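Local coordinates for Lactamase_B domain-containing protein (Bacillus lehensis G1, PDB 7EV5) that probably acts as a zinc-dependent hydrolase of the metallo-beta-lactamase fold, resembling both B3 beta-lactamases and glyoxalase II, at residues F2-Y15 and R184-T196. Numbering follows the deposited sequence.
Sequences FKQIPLGPIQTNAY and RTIVASGHGPLTT. With ZN (zinc ion), chain C.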
loop_
_atom_site.group_PDB
_atom_site.type_symbol
_atom_site.label_atom_id
_atom_site.label_comp_id
_atom_site.label_asym_id
_atom_site.label_seq_id
_atom_site.Cartn_x
_atom_site.Cartn_y
_atom_site.Cartn_z
ATOM N N PHE A 2 10.839 -8.357 5.615
ATOM C CA PHE A 2 10.360 -7.539 4.513
ATOM C C PHE A 2 11.406 -6.494 4.175
ATOM O O PHE A 2 12.284 -6.173 4.986
ATOM C CB PHE A 2 8.998 -6.871 4.800
ATOM C CG PHE A 2 9.069 -5.722 5.768
ATOM C CD1 PHE A 2 9.207 -4.418 5.312
ATOM C CD2 PHE A 2 8.968 -5.943 7.132
ATOM C CE1 PHE A 2 9.274 -3.355 6.204
ATOM C CE2 PHE A 2 9.031 -4.883 8.028
ATOM C CZ PHE A 2 9.181 -3.590 7.562
ATOM N N LYS A 3 11.299 -5.965 2.960
ATOM C CA LYS A 3 12.130 -4.858 2.514
ATOM C C LYS A 3 11.265 -3.679 2.094
ATOM O O LYS A 3 10.275 -3.850 1.372
ATOM C CB LYS A 3 13.057 -5.258 1.366
ATOM C CG LYS A 3 14.126 -4.200 1.123
ATOM C CD LYS A 3 15.200 -4.631 0.150
ATOM C CE LYS A 3 16.445 -3.763 0.333
ATOM N NZ LYS A 3 17.319 -3.779 -0.873
ATOM N N GLN A 4 11.656 -2.496 2.548
ATOM C CA GLN A 4 11.120 -1.230 2.074
ATOM C C GLN A 4 11.925 -0.797 0.856
ATOM O O GLN A 4 13.158 -0.684 0.928
ATOM C CB GLN A 4 11.258 -0.192 3.183
ATOM C CG GLN A 4 10.740 1.197 2.841
ATOM C CD GLN A 4 10.956 2.154 3.985
ATOM O OE1 GLN A 4 12.066 2.283 4.488
ATOM N NE2 GLN A 4 9.891 2.799 4.431
ATOM N N ILE A 5 11.234 -0.564 -0.257
ATOM C CA ILE A 5 11.877 -0.248 -1.534
ATOM C C ILE A 5 11.257 1.020 -2.108
ATOM O O ILE A 5 10.218 0.954 -2.782
ATOM C CB ILE A 5 11.780 -1.433 -2.512
ATOM C CG1 ILE A 5 12.329 -2.711 -1.858
ATOM C CG2 ILE A 5 12.529 -1.124 -3.802
ATOM C CD1 ILE A 5 12.253 -3.959 -2.719
ATOM N N PRO A 6 11.849 2.193 -1.874
ATOM C CA PRO A 6 11.327 3.409 -2.506
ATOM C C PRO A 6 11.555 3.353 -4.007
ATOM O O PRO A 6 12.621 2.937 -4.467
ATOM C CB PRO A 6 12.160 4.530 -1.867
ATOM C CG PRO A 6 12.753 3.933 -0.642
ATOM C CD PRO A 6 12.925 2.475 -0.911
ATOM N N LEU A 7 10.538 3.756 -4.778
ATOM C CA LEU A 7 10.573 3.608 -6.227
ATOM C C LEU A 7 9.996 4.831 -6.924
ATOM O O LEU A 7 9.019 5.421 -6.461
ATOM C CB LEU A 7 9.754 2.395 -6.681
ATOM C CG LEU A 7 10.258 1.010 -6.273
ATOM C CD1 LEU A 7 9.168 -0.021 -6.511
ATOM C CD2 LEU A 7 11.520 0.633 -7.036
ATOM N N GLY A 8 10.590 5.179 -8.065
ATOM C CA GLY A 8 10.085 6.237 -8.904
ATOM C C GLY A 8 10.506 7.611 -8.429
ATOM O O GLY A 8 11.083 7.773 -7.350
ATOM N N PRO A 9 10.226 8.637 -9.235
ATOM C CA PRO A 9 10.561 10.001 -8.803
ATOM C C PRO A 9 9.902 10.401 -7.495
ATOM O O PRO A 9 10.511 11.137 -6.709
ATOM C CB PRO A 9 10.093 10.875 -9.977
ATOM C CG PRO A 9 9.117 10.025 -10.727
ATOM C CD PRO A 9 9.607 8.619 -10.570
ATOM N N ILE A 10 8.680 9.932 -7.229
ATOM C CA ILE A 10 8.025 10.255 -5.964
ATOM C C ILE A 10 8.674 9.527 -4.792
ATOM O O ILE A 10 8.566 9.977 -3.642
ATOM C CB ILE A 10 6.514 9.960 -6.068
ATOM C CG1 ILE A 10 5.922 10.618 -7.317
ATOM C CG2 ILE A 10 5.770 10.403 -4.804
ATOM C CD1 ILE A 10 5.917 12.128 -7.266
ATOM N N GLN A 11 9.360 8.415 -5.060
ATOM C CA GLN A 11 10.019 7.595 -4.044
ATOM C C GLN A 11 9.027 6.919 -3.103
ATOM O O GLN A 11 9.357 6.627 -1.950
ATOM C CB GLN A 11 11.105 8.358 -3.277
ATOM C CG GLN A 11 12.339 8.668 -4.126
ATOM C CD GLN A 11 13.210 7.441 -4.344
ATOM O OE1 GLN A 11 13.964 7.041 -3.459
ATOM N NE2 GLN A 11 13.106 6.836 -5.518
ATOM N N THR A 12 7.816 6.666 -3.602
ATOM C CA THR A 12 6.831 5.898 -2.857
ATOM C C THR A 12 7.404 4.543 -2.467
ATOM O O THR A 12 8.070 3.874 -3.268
ATOM C CB THR A 12 5.612 5.695 -3.746
ATOM O OG1 THR A 12 5.104 6.983 -4.118
ATOM C CG2 THR A 12 4.502 4.924 -3.017
ATOM N N ASN A 13 7.122 4.129 -1.234
ATOM C CA ASN A 13 7.642 2.865 -0.714
ATOM C C ASN A 13 6.805 1.707 -1.243
ATOM O O ASN A 13 5.642 1.548 -0.859
ATOM C CB ASN A 13 7.572 2.849 0.808
ATOM C CG ASN A 13 8.473 3.869 1.448
ATOM O OD1 ASN A 13 9.622 4.026 1.045
ATOM N ND2 ASN A 13 7.968 4.559 2.461
ATOM N N ALA A 14 7.391 0.890 -2.109
ATOM C CA ALA A 14 6.891 -0.466 -2.255
ATOM C C ALA A 14 7.414 -1.296 -1.096
ATOM O O ALA A 14 8.364 -0.918 -0.410
ATOM C CB ALA A 14 7.394 -1.085 -3.561
ATOM N N TYR A 15 6.793 -2.446 -0.878
ATOM C CA TYR A 15 7.283 -3.391 0.118
ATOM C C TYR A 15 7.293 -4.783 -0.479
ATOM O O TYR A 15 6.386 -5.154 -1.225
ATOM C CB TYR A 15 6.433 -3.387 1.409
ATOM C CG TYR A 15 6.570 -2.081 2.126
ATOM C CD1 TYR A 15 7.636 -1.850 2.980
ATOM C CD2 TYR A 15 5.666 -1.054 1.910
ATOM C CE1 TYR A 15 7.788 -0.640 3.607
ATOM C CE2 TYR A 15 5.821 0.172 2.526
ATOM C CZ TYR A 15 6.880 0.372 3.387
ATOM O OH TYR A 15 7.057 1.591 4.020
ATOM N N ARG A 184 4.003 -2.254 19.275
ATOM C CA ARG A 184 5.248 -2.625 18.605
ATOM C C ARG A 184 5.091 -2.822 17.100
ATOM O O ARG A 184 6.099 -3.023 16.415
ATOM C CB ARG A 184 5.903 -3.864 19.246
ATOM C CG ARG A 184 5.424 -5.213 18.707
ATOM C CD ARG A 184 6.331 -6.370 19.166
ATOM N NE ARG A 184 5.968 -7.632 18.524
ATOM C CZ ARG A 184 6.804 -8.391 17.829
ATOM N NH1 ARG A 184 8.068 -8.022 17.678
ATOM N NH2 ARG A 184 6.379 -9.523 17.281
ATOM N N THR A 185 3.865 -2.758 16.578
ATOM C CA THR A 185 3.629 -2.973 15.154
ATOM C C THR A 185 4.348 -1.923 14.322
ATOM O O THR A 185 4.203 -0.721 14.553
ATOM C CB THR A 185 2.132 -2.879 14.865
ATOM O OG1 THR A 185 1.425 -3.794 15.706
ATOM C CG2 THR A 185 1.854 -3.237 13.402
ATOM N N ILE A 186 5.116 -2.384 13.333
ATOM C CA ILE A 186 5.757 -1.456 12.410
ATOM C C ILE A 186 4.709 -0.888 11.465
ATOM O O ILE A 186 3.889 -1.626 10.902
ATOM C CB ILE A 186 6.885 -2.162 11.645
ATOM C CG1 ILE A 186 8.066 -2.424 12.589
ATOM C CG2 ILE A 186 7.319 -1.348 10.437
ATOM C CD1 ILE A 186 9.127 -3.346 11.995
ATOM N N VAL A 187 4.707 0.437 11.318
ATOM C CA VAL A 187 3.869 1.111 10.332
ATOM C C VAL A 187 4.709 1.248 9.067
ATOM O O VAL A 187 5.645 2.056 9.003
ATOM C CB VAL A 187 3.359 2.459 10.843
ATOM C CG1 VAL A 187 2.565 3.185 9.756
ATOM C CG2 VAL A 187 2.488 2.247 12.069
ATOM N N ALA A 188 4.411 0.409 8.073
ATOM C CA ALA A 188 5.119 0.407 6.792
ATOM C C ALA A 188 4.227 1.183 5.830
ATOM O O ALA A 188 3.302 0.638 5.225
ATOM C CB ALA A 188 5.387 -1.023 6.327
ATOM N N SER A 189 4.501 2.476 5.711
ATOM C CA SER A 189 3.648 3.423 5.014
ATOM C C SER A 189 4.186 3.738 3.626
ATOM O O SER A 189 5.270 3.310 3.225
ATOM C CB SER A 189 3.513 4.706 5.834
ATOM O OG SER A 189 4.728 5.434 5.796
ATOM N N GLY A 190 3.384 4.483 2.870
ATOM C CA GLY A 190 3.715 4.749 1.486
ATOM C C GLY A 190 4.814 5.766 1.278
ATOM O O GLY A 190 5.357 5.832 0.178
ATOM N N HIS A 191 5.132 6.578 2.283
ATOM C CA HIS A 191 6.093 7.658 2.072
ATOM C C HIS A 191 6.911 7.860 3.336
ATOM O O HIS A 191 6.342 7.959 4.423
ATOM C CB HIS A 191 5.352 8.954 1.696
ATOM C CG HIS A 191 4.529 8.824 0.446
ATOM N ND1 HIS A 191 5.046 9.048 -0.810
ATOM C CD2 HIS A 191 3.239 8.450 0.258
ATOM C CE1 HIS A 191 4.113 8.830 -1.719
ATOM N NE2 HIS A 191 3.006 8.458 -1.098
ATOM N N GLY A 192 8.236 7.925 3.196
ATOM C CA GLY A 192 9.095 8.228 4.320
ATOM C C GLY A 192 9.492 7.015 5.139
ATOM O O GLY A 192 9.225 5.865 4.769
ATOM N N PRO A 193 10.128 7.261 6.284
ATOM C CA PRO A 193 10.707 6.171 7.077
ATOM C C PRO A 193 9.667 5.289 7.751
ATOM O O PRO A 193 8.524 5.682 7.993
ATOM C CB PRO A 193 11.532 6.909 8.143
ATOM C CG PRO A 193 11.771 8.268 7.588
ATOM C CD PRO A 193 10.565 8.589 6.748
ATOM N N LEU A 194 10.105 4.077 8.089
ATOM C CA LEU A 194 9.312 3.205 8.942
ATOM C C LEU A 194 9.124 3.838 10.317
ATOM O O LEU A 194 9.930 4.652 10.772
ATOM C CB LEU A 194 10.020 1.862 9.109
ATOM C CG LEU A 194 10.181 0.987 7.873
ATOM C CD1 LEU A 194 11.061 -0.198 8.212
ATOM C CD2 LEU A 194 8.818 0.521 7.362
ATOM N N THR A 195 8.039 3.455 10.982
ATOM C CA THR A 195 7.782 3.857 12.354
ATOM C C THR A 195 7.017 2.731 13.039
ATOM O O THR A 195 6.881 1.636 12.493
ATOM C CB THR A 195 7.104 5.232 12.396
ATOM O OG1 THR A 195 7.100 5.705 13.745
ATOM C CG2 THR A 195 5.681 5.161 11.863
ATOM N N THR A 196 6.558 2.977 14.263
ATOM C CA THR A 196 5.706 2.019 14.948
ATOM C C THR A 196 4.463 2.731 15.449
ATOM O O THR A 196 4.421 3.962 15.542
ATOM C CB THR A 196 6.397 1.315 16.131
ATOM O OG1 THR A 196 6.767 2.295 17.111
ATOM C CG2 THR A 196 7.625 0.540 15.664
HETATM ZN ZN ZN C . 1.320 7.811 -2.014
HETATM O O HOH W 1 12.695 3.390 7.016
HETATM O O HOH W 2 7.846 9.652 -0.938
HETATM O O HOH W 3 9.439 7.612 0.570
HETATM O O HOH W 4 -0.271 8.631 -2.910
#
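N13 holds the run 189-192 with backbone and side chain together. Its backbone N gives a nearly straight 2.8 Å hydrogen bond to G190 O, while the amide ND2 splits its two protons between G192 O, at 2.9 Å and on a lone pair, and S189 O, approached from above the carbonyl plane. S189 O has a second donor: Y15 OH, 2.6 Å away, lies in the carbonyl plane on a lone pair. That hydroxyl accepts in turn from Q4 NE2, whose side chain gets there with CG anti to the backbone N (chi1 180°) and the chain extended beyond it. Waters bridge Q4 OE1 to L194 N, Q11 O to G192 N and I10 O to H191 ND1.

The last water meets ND1 at the edge of the ring, in its plane, while H191 NE2, the ring's other nitrogen, binds zinc at 2.0 Å. T12 OG1 sits 3.2 Å from H191 CE1 but is hydrogen-bonded to D58, another ligand of this zinc alongside H59 and D150; T12 is thus a second-shell residue of the site.

Apolar contacts finish the interface. A188 CB makes a CH-pi contact over one face of the Y15 ring, 3.8 Å from its centroid, and F2 CZ meets L194 CD1 at 3.9 Å and I186 CG2.

Strands 12-15 and 186-189 belong to the two facing sheets of the metallo-beta-lactamase sandwich, with 117° between the N-to-C directions of these short segments; F147 of strand 145-149 packs against Y15, and helix 33-42 lies against I5 and L7.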